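Local coordinates for agarase (Pseudoalteromonas fuliginea, PDB 6XJ9), which probably hydrolyses agarose, the galactan of red algal cell walls, as a glycoside hydrolase of family GH50, at residues 271-276 with 297-302; 638-643 with 660-665; 702-707 with 759-764. All coordinates share one frame; numbering follows the deposited sequence.

Contact 1. Residues 271-276 with 297-302; sequences EGPKLE and GYLYLA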
loop_
_atom_site.group_PDB
_atom_site.type_symbol
_atom_site.label_atom_id
_atom_site.label_comp_id
_atom_site.label_asym_id
_atom_site.label_seq_id
_atom_site.Cartn_x
_atom_site.Cartn_y
_atom_site.Cartn_z
ATOM N N GLU A 271 2.277 30.178 -3.912
ATOM C CA GLU A 271 2.680 30.883 -2.701
ATOM C C GLU A 271 4.160 31.250 -2.727
ATOM O O GLU A 271 4.670 31.816 -1.759
ATOM C CB GLU A 271 2.357 30.085 -1.440
ATOM C CG GLU A 271 0.876 30.040 -1.119
ATOM C CD GLU A 271 0.489 28.908 -0.186
ATOM O OE1 GLU A 271 0.820 27.742 -0.497
ATOM O OE2 GLU A 271 -0.138 29.195 0.855
ATOM N N GLY A 272 4.849 30.947 -3.826
ATOM C CA GLY A 272 6.280 31.203 -3.879
ATOM C C GLY A 272 6.584 32.524 -4.572
ATOM O O GLY A 272 5.679 33.301 -4.840
ATOM N N PRO A 273 7.851 32.803 -4.937
ATOM C CA PRO A 273 8.202 34.081 -5.558
ATOM C C PRO A 273 7.521 34.291 -6.906
ATOM O O PRO A 273 7.154 33.335 -7.591
ATOM C CB PRO A 273 9.720 33.975 -5.767
ATOM C CG PRO A 273 9.995 32.484 -5.806
ATOM C CD PRO A 273 8.997 31.885 -4.839
ATOM N N LYS A 274 7.343 35.562 -7.271
ATOM C CA LYS A 274 6.791 35.905 -8.570
ATOM C C LYS A 274 7.880 36.601 -9.377
ATOM O O LYS A 274 8.398 37.637 -8.964
ATOM C CB LYS A 274 5.564 36.805 -8.411
ATOM C CG LYS A 274 4.726 36.981 -9.670
ATOM C CD LYS A 274 3.373 36.325 -9.551
ATOM C CE LYS A 274 2.439 36.666 -10.692
ATOM N NZ LYS A 274 2.389 38.123 -10.953
ATOM N N LEU A 275 8.227 35.992 -10.513
ATOM C CA LEU A 275 9.304 36.431 -11.387
ATOM C C LEU A 275 8.670 37.073 -12.617
ATOM O O LEU A 275 7.451 37.103 -12.724
ATOM C CB LEU A 275 10.104 35.189 -11.803
ATOM C CG LEU A 275 11.143 34.659 -10.816
ATOM C CD1 LEU A 275 10.548 34.420 -9.443
ATOM C CD2 LEU A 275 11.790 33.385 -11.344
ATOM N N GLU A 276 9.505 37.552 -13.549
ATOM C CA GLU A 276 9.037 38.141 -14.794
ATOM C C GLU A 276 8.122 37.148 -15.508
ATOM O O GLU A 276 8.499 35.992 -15.706
ATOM C CB GLU A 276 10.233 38.527 -15.672
ATOM C CG GLU A 276 9.841 38.930 -17.086
ATOM C CD GLU A 276 10.972 39.358 -18.007
ATOM O OE1 GLU A 276 10.741 40.259 -18.826
ATOM O OE2 GLU A 276 12.077 38.795 -17.911
ATOM N N GLY A 297 4.970 33.704 -14.276
ATOM C CA GLY A 297 6.154 34.056 -13.498
ATOM C C GLY A 297 6.292 33.285 -12.183
ATOM O O GLY A 297 7.171 33.596 -11.375
ATOM N N TYR A 298 5.432 32.281 -11.959
ATOM C CA TYR A 298 5.536 31.469 -10.758
ATOM C C TYR A 298 6.523 30.333 -11.007
ATOM O O TYR A 298 6.616 29.847 -12.129
ATOM C CB TYR A 298 4.192 30.819 -10.420
ATOM C CG TYR A 298 3.110 31.804 -10.078
ATOM C CD1 TYR A 298 3.054 32.380 -8.819
ATOM C CD2 TYR A 298 2.169 32.189 -11.020
ATOM C CE1 TYR A 298 2.080 33.308 -8.493
ATOM C CE2 TYR A 298 1.179 33.107 -10.708
ATOM C CZ TYR A 298 1.135 33.662 -9.439
ATOM O OH TYR A 298 0.184 34.579 -9.113
ATOM N N LEU A 299 7.199 29.879 -9.945
ATOM C CA LEU A 299 8.106 28.741 -10.060
ATOM C C LEU A 299 7.330 27.491 -10.468
ATOM O O LEU A 299 6.154 27.350 -10.138
ATOM C CB LEU A 299 8.877 28.514 -8.755
ATOM C CG LEU A 299 9.902 29.576 -8.350
ATOM C CD1 LEU A 299 10.896 28.979 -7.371
ATOM C CD2 LEU A 299 10.638 30.159 -9.551
ATOM N N TYR A 300 8.009 26.585 -11.182
ATOM C CA TYR A 300 7.354 25.445 -11.807
ATOM C C TYR A 300 8.353 24.302 -11.915
ATOM O O TYR A 300 9.495 24.512 -12.308
ATOM C CB TYR A 300 6.821 25.842 -13.187
ATOM C CG TYR A 300 6.106 24.776 -13.985
ATOM C CD1 TYR A 300 4.751 24.526 -13.817
ATOM C CD2 TYR A 300 6.787 24.029 -14.935
ATOM C CE1 TYR A 300 4.103 23.542 -14.554
ATOM C CE2 TYR A 300 6.154 23.053 -15.684
ATOM C CZ TYR A 300 4.803 22.807 -15.502
ATOM O OH TYR A 300 4.186 21.852 -16.266
ATOM N N LEU A 301 7.908 23.107 -11.512
ATOM C CA LEU A 301 8.637 21.868 -11.736
ATOM C C LEU A 301 7.741 20.961 -12.575
ATOM O O LEU A 301 6.523 20.981 -12.406
ATOM C CB LEU A 301 8.939 21.222 -10.383
ATOM C CG LEU A 301 9.806 22.023 -9.413
ATOM C CD1 LEU A 301 9.816 21.353 -8.054
ATOM C CD2 LEU A 301 11.231 22.189 -9.922
ATOM N N ALA A 302 8.340 20.168 -13.473
ATOM C CA ALA A 302 7.561 19.347 -14.391
ATOM C C ALA A 302 7.395 17.934 -13.839
ATOM O O ALA A 302 8.354 17.165 -13.791
ATOM C CB ALA A 302 8.214 19.308 -15.756
HETATM O O HOH W 1 6.510 30.705 -7.274
#
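Gly-297 meets Leu-275 backbone to backbone: Leu-275 N donates to Gly-297 O at 2.8 Å, with an N-H...O angle of 166° and the donor tilted from the carbonyl plane. On the return side Leu-275 O lies 3.4 Å from Gly-297 CA, a CA-H...O contact. With no side chain and a positive phi of 95°, Gly-297 lets that carbonyl come right up to its alpha carbon. Next along, the ring of Tyr-298 takes Lys-274 over one face. Lys-274 CD stands 3.8 Å from the ring centroid in a CH-pi contact, and CE follows above the phenol end, 3.5 Å from Tyr-298 OH. Lys-274 CG is anti to the backbone N, and a bend at chi2 (112°) lays the chain obliquely across the ring, which brings CD and CE, not NZ, against it. Gly-297 and Tyr-298 close the beta-hairpin turn between strands 289-293 and 299-305, where Asp-294 OD1 accepts from Tyr-298 N. The second of these strands belongs to the (beta/alpha)8 barrel expected of a GH50 enzyme and runs beside strand 709-714; the loop 271-276 lies against the start of this strand. Leu-299, at the start of that strand, spreads its two methyl branches between two loop residues. Its CD1 packs on Pro-273 CG at 3.9 Å, the two side chains crossing at about a right angle, while CD2 meets Leu-275 CD2 at 3.9 Å. Tyr-286 touches both Pro-273 and Leu-299, and Phe-763 of the last helix adds to the cover of Leu-299. One water joins the two backbones, donating to Pro-273 O at 2.7 Å and accepting from Leu-299 N at 2.9 Å.

Contact 2. Residues 638-643 with 660-665; sequences DVISFN and FDKPAI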
loop_
_atom_site.group_PDB
_atom_site.type_symbol
_atom_site.label_atom_id
_atom_site.label_comp_id
_atom_site.label_asym_id
_atom_site.label_seq_id
_atom_site.Cartn_x
_atom_site.Cartn_y
_atom_site.Cartn_z
ATOM N N ASP A 638 17.635 24.542 -23.855
ATOM C CA ASP A 638 17.189 25.263 -22.672
ATOM C C ASP A 638 17.272 24.325 -21.471
ATOM O O ASP A 638 17.591 24.748 -20.359
ATOM C CB ASP A 638 15.767 25.794 -22.873
ATOM C CG ASP A 638 15.707 26.863 -23.946
ATOM O OD1 ASP A 638 16.167 27.987 -23.669
ATOM O OD2 ASP A 638 15.233 26.560 -25.051
ATOM N N VAL A 639 16.963 23.052 -21.716
ATOM C CA VAL A 639 16.975 22.027 -20.676
ATOM C C VAL A 639 17.579 20.778 -21.301
ATOM O O VAL A 639 17.206 20.424 -22.420
ATOM C CB VAL A 639 15.556 21.735 -20.133
ATOM C CG1 VAL A 639 15.566 20.720 -18.989
ATOM C CG2 VAL A 639 14.819 23.000 -19.701
ATOM N N ILE A 640 18.505 20.126 -20.585
ATOM C CA ILE A 640 19.084 18.875 -21.055
ATOM C C ILE A 640 18.213 17.725 -20.553
ATOM O O ILE A 640 18.028 17.568 -19.347
ATOM C CB ILE A 640 20.552 18.669 -20.624
ATOM C CG1 ILE A 640 21.407 19.936 -20.700
ATOM C CG2 ILE A 640 21.173 17.563 -21.457
ATOM C CD1 ILE A 640 22.786 19.761 -20.081
ATOM N N SER A 641 17.707 16.911 -21.491
ATOM C CA SER A 641 16.816 15.809 -21.160
ATOM C C SER A 641 17.563 14.471 -21.217
ATOM O O SER A 641 18.423 14.269 -22.075
ATOM C CB SER A 641 15.609 15.814 -22.070
ATOM O OG SER A 641 16.018 15.838 -23.431
ATOM N N PHE A 642 17.247 13.589 -20.258
ATOM C CA PHE A 642 17.801 12.248 -20.127
ATOM C C PHE A 642 16.679 11.284 -19.743
ATOM O O PHE A 642 15.765 11.673 -19.028
ATOM C CB PHE A 642 18.817 12.184 -18.982
ATOM C CG PHE A 642 19.981 13.137 -19.092
ATOM C CD1 PHE A 642 19.884 14.430 -18.596
ATOM C CD2 PHE A 642 21.178 12.738 -19.684
ATOM C CE1 PHE A 642 20.964 15.298 -18.675
ATOM C CE2 PHE A 642 22.259 13.604 -19.763
ATOM C CZ PHE A 642 22.142 14.887 -19.269
ATOM N N ASN A 643 16.776 10.017 -20.186
ATOM C CA ASN A 643 15.924 8.969 -19.638
ATOM C C ASN A 643 16.760 8.152 -18.648
ATOM O O ASN A 643 17.930 7.893 -18.903
ATOM C CB ASN A 643 15.302 8.099 -20.736
ATOM C CG ASN A 643 14.438 8.872 -21.709
ATOM O OD1 ASN A 643 13.879 9.909 -21.359
ATOM N ND2 ASN A 643 14.320 8.377 -22.932
ATOM N N PHE A 660 28.098 22.221 -16.702
ATOM C CA PHE A 660 27.372 23.037 -17.669
ATOM C C PHE A 660 26.469 24.072 -17.013
ATOM O O PHE A 660 26.062 25.018 -17.674
ATOM C CB PHE A 660 26.486 22.164 -18.560
ATOM C CG PHE A 660 27.219 20.957 -19.069
ATOM C CD1 PHE A 660 28.323 21.103 -19.901
ATOM C CD2 PHE A 660 26.856 19.689 -18.650
ATOM C CE1 PHE A 660 29.030 19.994 -20.339
ATOM C CE2 PHE A 660 27.559 18.580 -19.099
ATOM C CZ PHE A 660 28.640 18.735 -19.944
ATOM N N ASP A 661 26.105 23.845 -15.746
ATOM C CA ASP A 661 25.137 24.668 -15.040
ATOM C C ASP A 661 23.906 24.909 -15.919
ATOM O O ASP A 661 23.430 26.035 -16.061
ATOM C CB ASP A 661 25.786 25.953 -14.509
ATOM C CG ASP A 661 24.978 26.659 -13.431
ATOM O OD1 ASP A 661 24.198 25.982 -12.696
ATOM O OD2 ASP A 661 25.113 27.886 -13.344
ATOM N N LYS A 662 23.383 23.827 -16.501
ATOM C CA LYS A 662 22.109 23.876 -17.202
ATOM C C LYS A 662 21.074 23.121 -16.368
ATOM O O LYS A 662 21.444 22.187 -15.660
ATOM C CB LYS A 662 22.259 23.197 -18.568
ATOM C CG LYS A 662 22.918 24.050 -19.642
ATOM C CD LYS A 662 21.904 24.943 -20.307
ATOM C CE LYS A 662 22.528 26.103 -21.045
ATOM N NZ LYS A 662 21.588 26.605 -22.071
ATOM N N PRO A 663 19.757 23.436 -16.458
ATOM C CA PRO A 663 18.730 22.579 -15.851
ATOM C C PRO A 663 18.576 21.315 -16.708
ATOM O O PRO A 663 18.886 21.320 -17.906
ATOM C CB PRO A 663 17.451 23.436 -15.887
ATOM C CG PRO A 663 17.672 24.398 -17.059
ATOM C CD PRO A 663 19.176 24.586 -17.173
ATOM N N ALA A 664 18.107 20.237 -16.074
ATOM C CA ALA A 664 17.959 18.930 -16.703
ATOM C C ALA A 664 16.555 18.393 -16.442
ATOM O O ALA A 664 15.903 18.777 -15.478
ATOM C CB ALA A 664 19.013 17.972 -16.179
ATOM N N ILE A 665 16.078 17.499 -17.317
ATOM C CA ILE A 665 14.788 16.882 -17.064
ATOM C C ILE A 665 14.912 15.382 -17.316
ATOM O O ILE A 665 15.679 14.967 -18.188
ATOM C CB ILE A 665 13.669 17.570 -17.888
ATOM C CG1 ILE A 665 12.280 17.055 -17.479
ATOM C CG2 ILE A 665 13.916 17.418 -19.391
ATOM C CD1 ILE A 665 11.117 17.792 -18.127
#
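Ile-640 O is approached by two groups of the neighbouring strand: Ile-665 N donates to it at 2.8 Å, and Ala-664 CA lies 3.0 Å from it in a CA-H...O contact. Ile-665 O serves the other way, accepting from Phe-642 N at 2.9 Å in a bond that runs nearly along the C=O axis. Ile-640 N completes the pattern by donating to Pro-663 O at 3.0 Å, this time in the carbonyl plane. These are the bonds of parallel strands, 640-643 beside 664-666, joined through helix 651-654 in a beta-alpha-beta unit of the (beta/alpha)8 barrel. One face of the sheet carries Ile-640 and Ala-664. Ile-640 CD1 reaches back to Lys-662 CB at 3.8 Å, and the edge of the Phe-642 ring meets Ala-664 CB through CE1. Helix 627-634 lies over this side, touching Ile-640 and Phe-660. The other face carries Ser-641 and Ile-665. In Ile-665, CG1 anti to the backbone N (chi1 -172°) puts CG2 between N and the carbonyl carbon, where it touches Ser-641 CB at 3.6 Å and Val-639 CG1 at 3.7 Å; Phe-505 of strand 501-506 touches both Ser-641 and Ile-665. Polar ends turn elsewhere: Ser-641 OG bonds to Leu-616 O and Arg-619 N, Asp-638 OD2 to Tyr-615 N, and Lys-662 NZ to Val-637 O. Pairing across this contact is therefore set by main-chain hydrogen bonds, with mostly hydrocarbon packed against hydrocarbon on both faces.

Contact 3. Residues 702-707 with 759-764; sequences SVIDNP and YERRFK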
loop_
_atom_site.group_PDB
_atom_site.type_symbol
_atom_site.label_atom_id
_atom_site.label_comp_id
_atom_site.label_asym_id
_atom_site.label_seq_id
_atom_site.Cartn_x
_atom_site.Cartn_y
_atom_site.Cartn_z
ATOM N N SER A 702 14.642 12.136 -5.226
ATOM C CA SER A 702 16.001 12.344 -5.696
ATOM C C SER A 702 16.022 13.350 -6.845
ATOM O O SER A 702 17.011 14.049 -7.015
ATOM C CB SER A 702 16.698 11.053 -6.048
ATOM O OG SER A 702 16.202 10.503 -7.259
ATOM N N VAL A 703 14.932 13.415 -7.617
ATOM C CA VAL A 703 14.760 14.422 -8.657
ATOM C C VAL A 703 14.603 15.799 -8.001
ATOM O O VAL A 703 15.295 16.753 -8.364
ATOM C CB VAL A 703 13.541 14.108 -9.546
ATOM C CG1 VAL A 703 13.299 15.219 -10.567
ATOM C CG2 VAL A 703 13.655 12.747 -10.226
ATOM N N ILE A 704 13.698 15.880 -7.021
ATOM C CA ILE A 704 13.375 17.122 -6.332
ATOM C C ILE A 704 14.593 17.647 -5.566
ATOM O O ILE A 704 14.774 18.865 -5.462
ATOM C CB ILE A 704 12.152 16.925 -5.407
ATOM C CG1 ILE A 704 10.859 16.692 -6.195
ATOM C CG2 ILE A 704 11.997 18.067 -4.409
ATOM C CD1 ILE A 704 10.777 17.426 -7.513
ATOM N N ASP A 705 15.431 16.731 -5.055
ATOM C CA ASP A 705 16.554 17.116 -4.209
ATOM C C ASP A 705 17.785 17.435 -5.059
ATOM O O ASP A 705 18.822 17.825 -4.524
ATOM C CB ASP A 705 16.857 16.057 -3.143
ATOM C CG ASP A 705 15.737 15.852 -2.132
ATOM O OD1 ASP A 705 14.833 16.726 -2.033
ATOM O OD2 ASP A 705 15.756 14.815 -1.467
ATOM N N ASN A 706 17.682 17.254 -6.382
ATOM C CA ASN A 706 18.849 17.463 -7.217
ATOM C C ASN A 706 18.848 18.894 -7.751
ATOM O O ASN A 706 17.888 19.321 -8.380
ATOM C CB ASN A 706 18.979 16.416 -8.321
ATOM C CG ASN A 706 20.245 16.615 -9.120
ATOM O OD1 ASN A 706 20.447 17.673 -9.722
ATOM N ND2 ASN A 706 21.088 15.593 -9.148
ATOM N N PRO A 707 19.929 19.678 -7.548
ATOM C CA PRO A 707 19.899 21.103 -7.877
ATOM C C PRO A 707 19.874 21.430 -9.372
ATOM O O PRO A 707 19.592 22.576 -9.729
ATOM C CB PRO A 707 21.149 21.656 -7.173
ATOM C CG PRO A 707 22.103 20.480 -7.192
ATOM C CD PRO A 707 21.223 19.258 -6.977
ATOM N N TYR A 759 7.292 21.841 -4.238
ATOM C CA TYR A 759 7.795 23.208 -4.274
ATOM C C TYR A 759 8.490 23.544 -2.956
ATOM O O TYR A 759 9.629 24.014 -2.941
ATOM C CB TYR A 759 6.691 24.191 -4.686
ATOM C CG TYR A 759 6.245 24.030 -6.117
ATOM C CD1 TYR A 759 7.147 24.174 -7.161
ATOM C CD2 TYR A 759 4.927 23.726 -6.433
ATOM C CE1 TYR A 759 6.755 24.006 -8.478
ATOM C CE2 TYR A 759 4.516 23.588 -7.752
ATOM C CZ TYR A 759 5.434 23.736 -8.778
ATOM O OH TYR A 759 5.060 23.566 -10.083
ATOM N N GLU A 760 7.803 23.231 -1.854
ATOM C CA GLU A 760 8.290 23.444 -0.500
ATOM C C GLU A 760 9.580 22.678 -0.248
ATOM O O GLU A 760 10.549 23.243 0.249
ATOM C CB GLU A 760 7.218 22.985 0.484
ATOM C CG GLU A 760 5.935 23.775 0.307
ATOM C CD GLU A 760 5.248 24.145 1.603
ATOM O OE1 GLU A 760 5.212 25.353 1.918
ATOM O OE2 GLU A 760 4.754 23.223 2.284
ATOM N N ARG A 761 9.578 21.381 -0.576
ATOM C CA ARG A 761 10.753 20.552 -0.362
ATOM C C ARG A 761 11.951 21.107 -1.133
ATOM O O ARG A 761 13.057 21.155 -0.597
ATOM C CB ARG A 761 10.477 19.098 -0.759
ATOM C CG ARG A 761 11.646 18.165 -0.477
ATOM C CD ARG A 761 11.388 16.743 -0.917
ATOM N NE ARG A 761 12.573 15.910 -0.724
ATOM C CZ ARG A 761 12.628 14.904 0.137
ATOM N NH1 ARG A 761 11.568 14.617 0.879
ATOM N NH2 ARG A 761 13.726 14.177 0.235
ATOM N N ARG A 762 11.746 21.519 -2.392
ATOM C CA ARG A 762 12.881 21.916 -3.212
ATOM C C ARG A 762 13.395 23.297 -2.813
ATOM O O ARG A 762 14.603 23.523 -2.805
ATOM C CB ARG A 762 12.552 21.912 -4.711
ATOM C CG ARG A 762 13.739 22.271 -5.595
ATOM C CD ARG A 762 13.414 22.101 -7.072
ATOM N NE ARG A 762 14.545 22.376 -7.949
ATOM C CZ ARG A 762 15.528 21.523 -8.222
ATOM N NH1 ARG A 762 15.527 20.318 -7.678
ATOM N NH2 ARG A 762 16.514 21.876 -9.033
ATOM N N PHE A 763 12.476 24.220 -2.503
ATOM C CA PHE A 763 12.808 25.636 -2.533
ATOM C C PHE A 763 12.728 26.312 -1.165
ATOM O O PHE A 763 13.267 27.404 -1.003
ATOM C CB PHE A 763 11.921 26.370 -3.540
ATOM C CG PHE A 763 12.195 26.039 -4.983
ATOM C CD1 PHE A 763 13.403 26.379 -5.577
ATOM C CD2 PHE A 763 11.243 25.383 -5.747
ATOM C CE1 PHE A 763 13.642 26.092 -6.913
ATOM C CE2 PHE A 763 11.482 25.099 -7.084
ATOM C CZ PHE A 763 12.681 25.448 -7.663
ATOM N N LYS A 764 12.045 25.692 -0.198
ATOM C CA LYS A 764 11.877 26.326 1.103
ATOM C C LYS A 764 12.889 25.750 2.101
ATOM O O LYS A 764 13.515 26.577 2.808
ATOM C CB LYS A 764 10.439 26.167 1.601
ATOM C CG LYS A 764 9.888 27.350 2.383
ATOM C CD LYS A 764 8.429 27.177 2.755
ATOM C CE LYS A 764 7.684 28.491 2.876
ATOM N NZ LYS A 764 6.221 28.310 2.699
HETATM O O HOH W 2 15.334 19.525 -1.433
#
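Arg-761 grips the Asp-705 carboxylate side-on in a two-bond salt bridge: NE donates to OD1 at 2.7 Å and NH2 to OD2 at 2.7 Å, each on the syn lone pair, with the two planes only 14° apart. This ties together the C-terminal ends of helices 689-704 and 745-763, which precede and follow strand 709-714 in the chain and pack against strand 299-305 of the (beta/alpha)8 barrel. Arg-762, one residue on, meets main-chain oxygens instead. Its NH1 and NH2 converge end-on upon Asn-706 O, NH1 at 2.7 Å, and NH1 also donates to Ile-704 O at 2.8 Å, a bent bond with the donor above the carbonyl plane. NH2 also donates to Trp-290 O. Fully extended from CG to NE, with CG anti to the backbone N (chi1 -178°), Arg-762 carries its charge to carbonyls at and just past the helix end, where it would probably offset the negative potential there. A water reinforces the join, donating to Asp-705 OD1 and Arg-761 O. Beneath the charged groups, Ile-704 CG2 wedges between the two arginine stems, 3.8 Å from Arg-761 CD and 3.9 Å from Arg-762 CB.

Contacts 1 and 3, centres about 14 Å apart, meet along strand 299-305: Tyr-759 OH lies 3.2 Å from Leu-301 N, a probable hydrogen bond, and Leu-301 CD2 packs on Arg-762 CD at 3.6 Å. Contacts 1 and 2 are about 19 Å apart between centres but reach the same sheet, with strand 709-714 between their strands, and touch where Ala-302 CB meets Ile-665 CD1 at 4.0 Å. Contacts 2 and 3 do not touch; their nearest atoms are about 6 Å apart. Contact 1 sits at the start of its strand, whereas contact 2 reaches the end of strand 640-643, where Asn-643 ND2 bonds to Glu-509; such strand ends usually hold the active site, probably here too.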